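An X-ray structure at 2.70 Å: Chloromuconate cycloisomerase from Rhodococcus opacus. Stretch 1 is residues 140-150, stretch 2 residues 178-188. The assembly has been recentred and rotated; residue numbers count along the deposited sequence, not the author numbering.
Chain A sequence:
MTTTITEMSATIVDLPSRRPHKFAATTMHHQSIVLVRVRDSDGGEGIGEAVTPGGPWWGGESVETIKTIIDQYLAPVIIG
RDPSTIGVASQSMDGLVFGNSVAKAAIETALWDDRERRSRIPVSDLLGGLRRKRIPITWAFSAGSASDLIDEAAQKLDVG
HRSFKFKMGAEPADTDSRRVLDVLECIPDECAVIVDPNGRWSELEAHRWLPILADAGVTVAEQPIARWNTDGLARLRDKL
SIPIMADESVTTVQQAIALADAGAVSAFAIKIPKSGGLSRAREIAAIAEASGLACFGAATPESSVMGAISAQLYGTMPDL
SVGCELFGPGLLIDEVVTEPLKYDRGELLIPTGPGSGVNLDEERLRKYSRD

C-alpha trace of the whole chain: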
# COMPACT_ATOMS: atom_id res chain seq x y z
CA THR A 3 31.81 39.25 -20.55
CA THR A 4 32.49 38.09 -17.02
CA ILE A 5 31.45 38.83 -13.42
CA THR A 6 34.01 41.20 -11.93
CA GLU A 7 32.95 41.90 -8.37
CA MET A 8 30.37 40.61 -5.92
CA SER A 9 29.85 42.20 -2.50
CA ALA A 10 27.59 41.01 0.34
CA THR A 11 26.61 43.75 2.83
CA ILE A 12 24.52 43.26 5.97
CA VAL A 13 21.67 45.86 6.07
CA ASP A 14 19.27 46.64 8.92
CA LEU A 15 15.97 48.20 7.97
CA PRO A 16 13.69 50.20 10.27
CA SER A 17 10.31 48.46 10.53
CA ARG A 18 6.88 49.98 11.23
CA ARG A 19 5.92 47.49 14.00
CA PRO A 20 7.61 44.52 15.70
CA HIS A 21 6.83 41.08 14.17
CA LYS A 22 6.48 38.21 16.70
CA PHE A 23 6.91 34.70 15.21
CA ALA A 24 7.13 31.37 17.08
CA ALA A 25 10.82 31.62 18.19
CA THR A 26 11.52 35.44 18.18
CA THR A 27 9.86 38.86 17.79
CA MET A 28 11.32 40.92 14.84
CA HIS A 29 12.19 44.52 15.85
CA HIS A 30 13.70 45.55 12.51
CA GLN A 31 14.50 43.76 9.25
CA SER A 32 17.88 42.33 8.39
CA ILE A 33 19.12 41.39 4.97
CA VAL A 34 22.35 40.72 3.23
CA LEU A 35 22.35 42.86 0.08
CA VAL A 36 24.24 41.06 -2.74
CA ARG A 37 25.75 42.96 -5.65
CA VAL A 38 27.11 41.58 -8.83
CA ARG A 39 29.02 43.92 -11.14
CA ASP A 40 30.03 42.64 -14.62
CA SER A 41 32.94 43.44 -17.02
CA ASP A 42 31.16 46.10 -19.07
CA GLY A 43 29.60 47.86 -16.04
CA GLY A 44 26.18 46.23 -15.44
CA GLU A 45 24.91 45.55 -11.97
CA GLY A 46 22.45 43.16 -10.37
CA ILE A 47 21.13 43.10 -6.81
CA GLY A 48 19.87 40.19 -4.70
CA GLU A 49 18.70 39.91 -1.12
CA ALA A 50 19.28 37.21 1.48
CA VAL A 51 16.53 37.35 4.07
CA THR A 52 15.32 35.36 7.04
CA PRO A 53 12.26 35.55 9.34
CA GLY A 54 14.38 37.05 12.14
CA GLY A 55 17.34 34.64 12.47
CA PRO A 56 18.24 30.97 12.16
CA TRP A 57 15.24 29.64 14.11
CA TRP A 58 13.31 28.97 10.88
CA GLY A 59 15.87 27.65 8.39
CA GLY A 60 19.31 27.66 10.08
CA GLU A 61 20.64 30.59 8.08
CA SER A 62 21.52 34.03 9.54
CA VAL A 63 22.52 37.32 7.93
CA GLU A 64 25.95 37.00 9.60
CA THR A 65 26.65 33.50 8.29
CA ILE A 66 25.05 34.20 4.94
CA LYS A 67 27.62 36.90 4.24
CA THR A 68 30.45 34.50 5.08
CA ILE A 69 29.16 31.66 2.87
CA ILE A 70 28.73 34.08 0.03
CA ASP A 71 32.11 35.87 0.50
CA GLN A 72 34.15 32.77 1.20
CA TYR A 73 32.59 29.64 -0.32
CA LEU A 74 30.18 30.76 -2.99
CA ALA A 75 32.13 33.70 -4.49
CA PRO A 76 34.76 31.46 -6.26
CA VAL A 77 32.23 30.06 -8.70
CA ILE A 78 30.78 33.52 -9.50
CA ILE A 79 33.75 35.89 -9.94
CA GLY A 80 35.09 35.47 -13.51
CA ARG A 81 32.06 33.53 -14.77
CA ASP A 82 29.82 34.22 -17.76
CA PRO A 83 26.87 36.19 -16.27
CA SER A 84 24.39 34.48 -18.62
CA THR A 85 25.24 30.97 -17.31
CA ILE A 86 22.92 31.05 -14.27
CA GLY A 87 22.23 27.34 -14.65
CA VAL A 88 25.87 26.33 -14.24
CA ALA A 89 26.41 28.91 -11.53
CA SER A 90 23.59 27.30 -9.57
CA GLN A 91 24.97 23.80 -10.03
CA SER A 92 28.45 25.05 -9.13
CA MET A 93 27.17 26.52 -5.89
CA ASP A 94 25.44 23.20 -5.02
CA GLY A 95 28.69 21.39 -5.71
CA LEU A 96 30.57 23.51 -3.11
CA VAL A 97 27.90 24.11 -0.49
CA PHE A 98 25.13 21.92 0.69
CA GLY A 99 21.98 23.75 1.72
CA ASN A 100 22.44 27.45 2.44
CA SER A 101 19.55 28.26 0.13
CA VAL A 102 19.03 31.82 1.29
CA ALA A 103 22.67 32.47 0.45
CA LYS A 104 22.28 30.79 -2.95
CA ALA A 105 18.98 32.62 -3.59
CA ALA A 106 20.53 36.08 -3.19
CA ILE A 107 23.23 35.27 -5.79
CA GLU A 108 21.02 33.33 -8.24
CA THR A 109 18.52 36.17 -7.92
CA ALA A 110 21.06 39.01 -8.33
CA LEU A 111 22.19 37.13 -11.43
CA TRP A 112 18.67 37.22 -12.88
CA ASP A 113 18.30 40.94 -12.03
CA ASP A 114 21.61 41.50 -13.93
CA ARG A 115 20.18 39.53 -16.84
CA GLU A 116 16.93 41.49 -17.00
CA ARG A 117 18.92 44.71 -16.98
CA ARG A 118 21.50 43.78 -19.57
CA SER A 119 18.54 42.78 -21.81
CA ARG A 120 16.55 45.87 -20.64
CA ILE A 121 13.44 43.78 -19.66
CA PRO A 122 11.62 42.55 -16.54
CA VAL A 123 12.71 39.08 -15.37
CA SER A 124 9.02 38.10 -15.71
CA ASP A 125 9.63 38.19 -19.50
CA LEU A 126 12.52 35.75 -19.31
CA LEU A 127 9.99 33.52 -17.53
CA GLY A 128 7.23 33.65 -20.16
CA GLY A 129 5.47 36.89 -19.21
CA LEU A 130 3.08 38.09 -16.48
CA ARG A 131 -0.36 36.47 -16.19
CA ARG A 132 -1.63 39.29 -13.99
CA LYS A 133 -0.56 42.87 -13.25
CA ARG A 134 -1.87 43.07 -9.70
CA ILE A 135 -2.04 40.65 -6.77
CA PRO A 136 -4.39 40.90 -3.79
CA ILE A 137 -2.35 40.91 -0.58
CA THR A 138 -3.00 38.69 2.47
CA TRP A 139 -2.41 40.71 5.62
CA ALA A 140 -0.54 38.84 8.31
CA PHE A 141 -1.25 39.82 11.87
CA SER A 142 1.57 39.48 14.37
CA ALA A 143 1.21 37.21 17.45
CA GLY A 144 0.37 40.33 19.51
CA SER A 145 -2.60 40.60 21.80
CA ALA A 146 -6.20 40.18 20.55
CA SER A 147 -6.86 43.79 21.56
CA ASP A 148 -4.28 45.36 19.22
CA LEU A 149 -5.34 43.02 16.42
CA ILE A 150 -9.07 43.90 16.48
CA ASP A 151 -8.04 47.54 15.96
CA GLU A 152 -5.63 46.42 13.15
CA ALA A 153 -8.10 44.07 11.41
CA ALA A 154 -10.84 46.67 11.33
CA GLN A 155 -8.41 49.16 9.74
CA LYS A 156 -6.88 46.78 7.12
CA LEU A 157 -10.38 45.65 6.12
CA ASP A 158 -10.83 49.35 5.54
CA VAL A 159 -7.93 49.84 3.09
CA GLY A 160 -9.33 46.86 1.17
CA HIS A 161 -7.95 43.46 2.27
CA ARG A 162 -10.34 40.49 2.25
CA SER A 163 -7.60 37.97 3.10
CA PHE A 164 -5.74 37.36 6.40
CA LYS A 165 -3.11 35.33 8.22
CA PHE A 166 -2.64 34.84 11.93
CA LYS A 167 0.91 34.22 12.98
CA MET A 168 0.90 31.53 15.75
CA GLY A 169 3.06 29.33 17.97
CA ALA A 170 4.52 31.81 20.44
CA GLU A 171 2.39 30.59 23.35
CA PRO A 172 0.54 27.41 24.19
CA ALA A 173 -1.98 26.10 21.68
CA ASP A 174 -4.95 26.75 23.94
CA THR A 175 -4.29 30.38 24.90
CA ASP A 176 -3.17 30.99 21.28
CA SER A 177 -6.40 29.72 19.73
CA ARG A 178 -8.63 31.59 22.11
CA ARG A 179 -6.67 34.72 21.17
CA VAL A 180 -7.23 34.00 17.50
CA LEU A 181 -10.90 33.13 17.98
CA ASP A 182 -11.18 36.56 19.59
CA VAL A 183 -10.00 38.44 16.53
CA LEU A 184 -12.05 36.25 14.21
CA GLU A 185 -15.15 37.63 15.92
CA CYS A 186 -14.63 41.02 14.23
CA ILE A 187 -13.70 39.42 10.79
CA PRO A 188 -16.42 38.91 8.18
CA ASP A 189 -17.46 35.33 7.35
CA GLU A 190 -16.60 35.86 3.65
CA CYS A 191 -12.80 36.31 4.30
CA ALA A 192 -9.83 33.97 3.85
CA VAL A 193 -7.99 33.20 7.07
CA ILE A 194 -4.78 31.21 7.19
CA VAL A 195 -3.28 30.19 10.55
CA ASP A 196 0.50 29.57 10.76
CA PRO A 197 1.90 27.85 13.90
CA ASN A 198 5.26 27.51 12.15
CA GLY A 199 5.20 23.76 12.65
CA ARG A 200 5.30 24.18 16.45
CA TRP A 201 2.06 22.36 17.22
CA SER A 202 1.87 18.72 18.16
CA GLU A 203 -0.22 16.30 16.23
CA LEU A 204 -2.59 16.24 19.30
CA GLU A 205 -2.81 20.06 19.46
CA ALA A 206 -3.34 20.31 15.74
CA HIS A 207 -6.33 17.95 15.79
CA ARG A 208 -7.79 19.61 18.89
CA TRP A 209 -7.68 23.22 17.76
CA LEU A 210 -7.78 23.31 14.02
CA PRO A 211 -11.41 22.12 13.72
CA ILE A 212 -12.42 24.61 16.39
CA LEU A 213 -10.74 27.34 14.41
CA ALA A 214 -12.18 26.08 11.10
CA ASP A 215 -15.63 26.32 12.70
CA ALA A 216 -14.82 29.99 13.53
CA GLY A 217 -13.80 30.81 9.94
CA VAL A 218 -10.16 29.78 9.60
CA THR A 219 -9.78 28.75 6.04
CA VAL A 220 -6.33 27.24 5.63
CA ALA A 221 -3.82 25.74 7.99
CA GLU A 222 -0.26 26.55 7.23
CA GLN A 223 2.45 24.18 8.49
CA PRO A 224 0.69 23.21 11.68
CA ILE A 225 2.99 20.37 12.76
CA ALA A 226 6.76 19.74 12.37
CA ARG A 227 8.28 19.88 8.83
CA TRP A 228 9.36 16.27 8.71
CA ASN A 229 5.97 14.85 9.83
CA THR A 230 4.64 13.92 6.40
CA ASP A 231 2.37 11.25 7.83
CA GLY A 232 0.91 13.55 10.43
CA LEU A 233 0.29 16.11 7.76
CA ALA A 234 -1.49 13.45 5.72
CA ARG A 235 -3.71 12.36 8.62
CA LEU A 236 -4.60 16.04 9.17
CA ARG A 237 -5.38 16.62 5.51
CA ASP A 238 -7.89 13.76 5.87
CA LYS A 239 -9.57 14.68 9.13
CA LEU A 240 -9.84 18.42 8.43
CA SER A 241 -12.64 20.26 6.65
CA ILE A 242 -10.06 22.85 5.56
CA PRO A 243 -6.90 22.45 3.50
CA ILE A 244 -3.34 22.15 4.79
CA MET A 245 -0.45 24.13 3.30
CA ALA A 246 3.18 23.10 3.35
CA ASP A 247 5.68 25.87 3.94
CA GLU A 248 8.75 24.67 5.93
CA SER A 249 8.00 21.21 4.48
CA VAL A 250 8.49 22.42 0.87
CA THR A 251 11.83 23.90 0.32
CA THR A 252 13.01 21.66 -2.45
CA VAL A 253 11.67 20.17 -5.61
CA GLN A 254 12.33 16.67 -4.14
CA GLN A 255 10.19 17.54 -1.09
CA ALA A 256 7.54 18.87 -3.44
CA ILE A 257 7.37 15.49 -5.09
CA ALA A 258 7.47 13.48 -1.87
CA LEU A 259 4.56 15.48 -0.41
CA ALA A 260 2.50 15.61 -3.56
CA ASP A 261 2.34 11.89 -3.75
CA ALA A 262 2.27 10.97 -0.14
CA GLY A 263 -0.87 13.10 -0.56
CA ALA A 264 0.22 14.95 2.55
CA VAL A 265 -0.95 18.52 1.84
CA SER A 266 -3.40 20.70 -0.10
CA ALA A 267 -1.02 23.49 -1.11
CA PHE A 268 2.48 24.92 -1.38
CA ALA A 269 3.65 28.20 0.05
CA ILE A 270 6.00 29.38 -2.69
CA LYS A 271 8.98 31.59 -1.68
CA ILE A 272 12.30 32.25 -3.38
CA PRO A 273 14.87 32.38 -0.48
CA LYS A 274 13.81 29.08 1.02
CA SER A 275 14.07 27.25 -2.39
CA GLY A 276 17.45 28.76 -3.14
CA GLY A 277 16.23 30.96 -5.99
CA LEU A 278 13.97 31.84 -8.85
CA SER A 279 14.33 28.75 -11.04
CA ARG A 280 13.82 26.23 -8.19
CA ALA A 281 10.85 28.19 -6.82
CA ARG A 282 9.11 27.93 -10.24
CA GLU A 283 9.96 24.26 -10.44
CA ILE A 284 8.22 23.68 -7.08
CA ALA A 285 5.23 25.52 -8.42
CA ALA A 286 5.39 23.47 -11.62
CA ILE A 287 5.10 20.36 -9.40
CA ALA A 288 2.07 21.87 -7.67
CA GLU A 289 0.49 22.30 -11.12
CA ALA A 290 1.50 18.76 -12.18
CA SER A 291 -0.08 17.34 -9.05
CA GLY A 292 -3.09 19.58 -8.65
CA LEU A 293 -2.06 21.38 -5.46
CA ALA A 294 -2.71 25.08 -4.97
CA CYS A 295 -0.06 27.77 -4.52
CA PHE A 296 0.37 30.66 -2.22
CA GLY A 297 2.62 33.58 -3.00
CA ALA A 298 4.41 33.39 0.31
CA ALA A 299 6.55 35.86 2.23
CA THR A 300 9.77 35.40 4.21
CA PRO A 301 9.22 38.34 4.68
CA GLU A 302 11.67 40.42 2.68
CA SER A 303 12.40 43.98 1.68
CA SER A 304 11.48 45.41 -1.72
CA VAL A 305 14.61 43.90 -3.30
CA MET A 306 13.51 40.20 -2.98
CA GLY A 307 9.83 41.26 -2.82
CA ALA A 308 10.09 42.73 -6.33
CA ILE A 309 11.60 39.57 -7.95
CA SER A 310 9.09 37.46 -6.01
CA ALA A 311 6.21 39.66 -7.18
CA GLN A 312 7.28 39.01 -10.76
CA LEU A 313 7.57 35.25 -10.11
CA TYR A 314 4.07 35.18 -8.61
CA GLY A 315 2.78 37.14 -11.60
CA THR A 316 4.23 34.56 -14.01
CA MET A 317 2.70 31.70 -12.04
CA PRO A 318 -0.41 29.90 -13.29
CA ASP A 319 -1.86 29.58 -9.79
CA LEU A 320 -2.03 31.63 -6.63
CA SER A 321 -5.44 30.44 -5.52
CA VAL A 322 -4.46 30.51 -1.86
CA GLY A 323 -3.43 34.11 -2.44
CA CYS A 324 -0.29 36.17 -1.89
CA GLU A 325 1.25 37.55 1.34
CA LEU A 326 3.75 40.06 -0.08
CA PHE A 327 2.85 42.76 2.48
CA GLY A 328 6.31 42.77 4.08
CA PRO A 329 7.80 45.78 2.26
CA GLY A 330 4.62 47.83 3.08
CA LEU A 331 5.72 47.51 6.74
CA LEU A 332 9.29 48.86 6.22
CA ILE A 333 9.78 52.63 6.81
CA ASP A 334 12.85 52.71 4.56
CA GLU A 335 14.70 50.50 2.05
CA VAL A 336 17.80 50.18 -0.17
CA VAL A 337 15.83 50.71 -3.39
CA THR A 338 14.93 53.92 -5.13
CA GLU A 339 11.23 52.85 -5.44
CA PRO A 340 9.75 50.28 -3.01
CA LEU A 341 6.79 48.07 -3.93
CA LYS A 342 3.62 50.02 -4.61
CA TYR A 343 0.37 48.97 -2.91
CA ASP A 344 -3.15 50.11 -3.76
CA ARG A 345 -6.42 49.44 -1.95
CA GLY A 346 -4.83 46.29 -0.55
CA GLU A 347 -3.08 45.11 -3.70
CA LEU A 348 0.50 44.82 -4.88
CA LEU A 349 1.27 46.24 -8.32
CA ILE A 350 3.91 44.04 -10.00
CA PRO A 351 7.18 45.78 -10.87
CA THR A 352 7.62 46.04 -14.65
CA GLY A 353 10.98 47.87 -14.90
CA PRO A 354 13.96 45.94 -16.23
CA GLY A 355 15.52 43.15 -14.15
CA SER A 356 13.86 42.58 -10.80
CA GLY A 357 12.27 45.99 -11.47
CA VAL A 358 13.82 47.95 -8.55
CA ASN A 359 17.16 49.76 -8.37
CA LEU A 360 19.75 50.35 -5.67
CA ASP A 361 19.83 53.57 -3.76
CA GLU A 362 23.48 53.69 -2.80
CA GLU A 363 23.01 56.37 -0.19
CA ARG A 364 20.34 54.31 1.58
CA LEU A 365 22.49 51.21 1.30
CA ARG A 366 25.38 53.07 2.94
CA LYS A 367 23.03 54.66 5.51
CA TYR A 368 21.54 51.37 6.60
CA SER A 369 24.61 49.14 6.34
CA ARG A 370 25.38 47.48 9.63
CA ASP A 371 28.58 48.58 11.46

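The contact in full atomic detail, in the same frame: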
# COMPACT_ATOMS: atom_id res chain seq x y z
N ALA A 140 -0.89 39.71 7.20
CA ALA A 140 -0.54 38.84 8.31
C ALA A 140 -0.38 39.61 9.62
O ALA A 140 0.61 40.34 9.82
CB ALA A 140 0.68 37.97 8.00
N PHE A 141 -1.36 39.43 10.49
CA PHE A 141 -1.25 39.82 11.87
C PHE A 141 -0.06 39.17 12.57
O PHE A 141 0.31 38.03 12.29
CB PHE A 141 -2.49 39.39 12.61
CG PHE A 141 -3.75 39.91 12.02
CD1 PHE A 141 -3.93 41.28 11.84
CD2 PHE A 141 -4.79 39.04 11.67
CE1 PHE A 141 -5.10 41.77 11.30
CE2 PHE A 141 -5.98 39.52 11.14
CZ PHE A 141 -6.13 40.89 10.97
N SER A 142 0.52 39.93 13.48
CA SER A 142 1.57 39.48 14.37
C SER A 142 0.93 38.63 15.50
O SER A 142 -0.31 38.58 15.62
CB SER A 142 2.25 40.72 14.93
OG SER A 142 3.34 40.38 15.75
N ALA A 143 1.76 37.98 16.32
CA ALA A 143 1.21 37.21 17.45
C ALA A 143 0.79 38.09 18.66
O ALA A 143 0.48 37.58 19.73
CB ALA A 143 2.16 36.11 17.88
N GLY A 144 0.76 39.40 18.46
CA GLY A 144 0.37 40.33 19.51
C GLY A 144 -0.95 39.97 20.17
O GLY A 144 -1.57 38.93 19.87
N SER A 145 -1.39 40.84 21.06
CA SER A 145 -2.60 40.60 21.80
C SER A 145 -3.82 40.69 20.89
O SER A 145 -3.72 41.21 19.79
CB SER A 145 -2.65 41.60 22.92
OG SER A 145 -1.33 41.74 23.41
N ALA A 146 -4.96 40.16 21.34
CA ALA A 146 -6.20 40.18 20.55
C ALA A 146 -6.85 41.57 20.52
O ALA A 146 -7.75 41.84 19.72
CB ALA A 146 -7.19 39.16 21.07
N SER A 147 -6.37 42.42 21.42
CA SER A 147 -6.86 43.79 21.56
C SER A 147 -6.36 44.63 20.37
O SER A 147 -7.15 45.15 19.56
CB SER A 147 -6.33 44.33 22.88
OG SER A 147 -6.82 45.63 23.12
N ASP A 148 -5.02 44.72 20.30
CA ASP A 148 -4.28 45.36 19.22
C ASP A 148 -4.79 44.90 17.87
O ASP A 148 -5.00 45.72 16.98
CB ASP A 148 -2.79 45.00 19.32
CG ASP A 148 -2.06 45.72 20.46
OD1 ASP A 148 -2.70 46.35 21.33
OD2 ASP A 148 -0.80 45.65 20.48
N LEU A 149 -4.99 43.59 17.72
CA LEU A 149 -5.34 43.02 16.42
C LEU A 149 -6.76 43.36 15.97
O LEU A 149 -6.98 43.55 14.78
CB LEU A 149 -5.06 41.51 16.34
CG LEU A 149 -3.69 40.94 16.73
CD1 LEU A 149 -3.79 39.43 16.73
CD2 LEU A 149 -2.53 41.39 15.85
N ILE A 150 -7.73 43.46 16.89
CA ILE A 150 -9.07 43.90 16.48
C ILE A 150 -9.07 45.35 15.91
O ILE A 150 -9.78 45.67 14.94
CB ILE A 150 -10.14 43.68 17.58
CG1 ILE A 150 -10.36 42.17 17.80
CG2 ILE A 150 -11.46 44.31 17.16
CD1 ILE A 150 -11.39 41.80 18.86
N ARG A 178 -7.61 30.71 21.55
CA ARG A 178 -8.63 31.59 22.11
C ARG A 178 -8.35 33.01 21.59
O ARG A 178 -9.22 33.67 21.04
CB ARG A 178 -8.61 31.50 23.64
CG ARG A 178 -9.99 31.49 24.27
CD ARG A 178 -10.67 32.87 24.24
NE ARG A 178 -12.11 32.75 24.01
CZ ARG A 178 -12.75 33.15 22.91
NH1 ARG A 178 -12.09 33.73 21.91
NH2 ARG A 178 -14.06 32.98 22.80
N ARG A 179 -7.10 33.45 21.72
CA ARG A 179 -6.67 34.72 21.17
C ARG A 179 -7.12 34.89 19.73
O ARG A 179 -7.68 35.93 19.36
CB ARG A 179 -5.14 34.87 21.27
CG ARG A 179 -4.59 36.13 20.62
CD ARG A 179 -3.07 36.17 20.71
NE ARG A 179 -2.41 35.14 19.89
CZ ARG A 179 -2.05 35.29 18.61
NH1 ARG A 179 -2.27 36.43 17.95
NH2 ARG A 179 -1.45 34.29 17.98
N VAL A 180 -6.91 33.87 18.92
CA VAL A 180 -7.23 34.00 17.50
C VAL A 180 -8.74 34.01 17.29
O VAL A 180 -9.25 34.77 16.46
CB VAL A 180 -6.52 32.94 16.65
CG1 VAL A 180 -7.01 32.95 15.21
CG2 VAL A 180 -5.04 33.22 16.68
N LEU A 181 -9.45 33.18 18.07
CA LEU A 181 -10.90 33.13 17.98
C LEU A 181 -11.46 34.50 18.31
O LEU A 181 -12.50 34.91 17.78
CB LEU A 181 -11.50 32.06 18.91
CG LEU A 181 -11.37 30.56 18.58
CD1 LEU A 181 -11.65 29.75 19.83
CD2 LEU A 181 -12.27 30.09 17.46
N ASP A 182 -10.76 35.22 19.19
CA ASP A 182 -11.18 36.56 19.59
C ASP A 182 -11.23 37.46 18.40
O ASP A 182 -12.26 38.07 18.14
CB ASP A 182 -10.24 37.15 20.62
CG ASP A 182 -10.71 36.94 22.03
OD1 ASP A 182 -11.40 35.92 22.29
OD2 ASP A 182 -10.39 37.80 22.88
N VAL A 183 -10.12 37.54 17.67
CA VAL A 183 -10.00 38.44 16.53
C VAL A 183 -10.92 38.06 15.38
O VAL A 183 -11.42 38.93 14.68
CB VAL A 183 -8.57 38.48 16.01
CG1 VAL A 183 -8.48 39.43 14.83
CG2 VAL A 183 -7.62 38.90 17.12
N LEU A 184 -11.16 36.77 15.22
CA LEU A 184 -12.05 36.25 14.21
C LEU A 184 -13.50 36.68 14.43
O LEU A 184 -14.35 36.52 13.54
CB LEU A 184 -11.98 34.73 14.19
CG LEU A 184 -10.77 34.08 13.55
CD1 LEU A 184 -10.45 32.77 14.25
CD2 LEU A 184 -11.08 33.86 12.08
N GLU A 185 -13.79 37.19 15.62
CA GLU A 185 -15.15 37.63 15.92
C GLU A 185 -15.48 38.87 15.11
O GLU A 185 -16.57 38.96 14.55
CB GLU A 185 -15.34 37.88 17.40
CG GLU A 185 -15.50 36.58 18.15
CD GLU A 185 -16.16 36.77 19.50
OE1 GLU A 185 -15.78 37.73 20.22
OE2 GLU A 185 -17.04 35.94 19.84
N CYS A 186 -14.51 39.79 15.04
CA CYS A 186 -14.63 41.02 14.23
C CYS A 186 -14.06 40.88 12.78
O CYS A 186 -13.63 41.87 12.18
CB CYS A 186 -14.05 42.24 14.98
SG CYS A 186 -14.73 42.54 16.65
N ILE A 187 -14.07 39.66 12.21
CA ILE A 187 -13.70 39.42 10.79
C ILE A 187 -14.89 38.82 10.06
O ILE A 187 -15.47 37.84 10.54
CB ILE A 187 -12.44 38.51 10.60
CG1 ILE A 187 -11.16 39.33 10.52
CG2 ILE A 187 -12.51 37.70 9.32
CD1 ILE A 187 -9.95 38.64 11.08
N PRO A 188 -15.25 39.39 8.90
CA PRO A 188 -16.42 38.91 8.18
C PRO A 188 -16.28 37.45 7.72
O PRO A 188 -15.19 37.02 7.28
CB PRO A 188 -16.53 39.86 6.97
CG PRO A 188 -15.67 41.04 7.29
CD PRO A 188 -14.61 40.55 8.23
O HOH W 1 -1.59 36.31 15.01

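Stretch 1 leaves a strand at Phe 141, passes through a loop and enters a helix at Ala 146; stretch 2 opens within a helix, already helical at Arg 178. The two helices run in nearly the same direction, their axes 25° apart and 9.1 Å from each other at closest approach. The register follows from the CA positions: Ala 146 CA lies 5.5 Å from Arg 179 CA, and Ile 150 CA lies 5.5 Å from Val 183 CA. A step of four residues on each side thus keeps the spacing constant, as expected where two helices advance together by about one turn. Within the first helix, Ile 150 N donates to Ala 146 O at 3.3 Å; within the second, Asp 182 N donates to Arg 178 O at 2.9 Å.

Ala 146 packs closely against the second helix. Its CA-to-CB bond points toward stretch 2, and its CB packs 3.7 Å from the backbone atom Arg 179 O, 3.7 Å from Asp 182 CB and 4.0 Å from Val 183 CG2. The methyl therefore rests directly on the neighbouring helix, touching backbone as well as side chains.

Val 183 is the apolar centre of the contact. Its CG2 is 3.7 Å from Leu 149 CB, and 4.3 Å from Ile 150 CG1, so together with the Ala 146 methyl three residues from the first helix gather round one methyl group. The other methyl, CG1, reaches Phe 141 CE2 at 4.5 Å, which carries the packing back to the strand. That ring also meets Ile 187, whose CD1 lies 4.1 Å from Phe 141 CE2, at the ring edge and near its plane. Ile 150 extends the apolar surface outward: although its CA-to-CB bond points sideways, the end of the side chain comes nearer, with CD1 3.9 Å from Asp 182 O, while CG2 packs 3.8 Å from Cys 186 SG.

Arg 179 provides the polar part and has the largest area covered by the opposite stretch, 92 Å². Its chi1 and chi2 are both t, and chi3 turns to p (68°), bringing the guanidinium to the loop before the first helix. There Arg 179 NH1 donates a hydrogen bond to Gly 144 O, but at 3.2 Å with an N-H...acceptor angle of 126° it is weak. Ala 143 O is 3.5 Å from Arg 179 NH1 and lies over one face of the guanidinium, where the angle is too poor for a hydrogen bond. Ser 142 O is reached through water 1 instead: the water donates to Ser 142 O at 2.7 Å and accepts from Arg 179 NH1 at 3.0 Å, bridging two atoms that are themselves 3.7 Å apart. Leu 149 CD1 sits at the guanidinium edge, 3.6 Å from Arg 179 NH1, so the charged group borders the apolar cluster as well as the loop carbonyls.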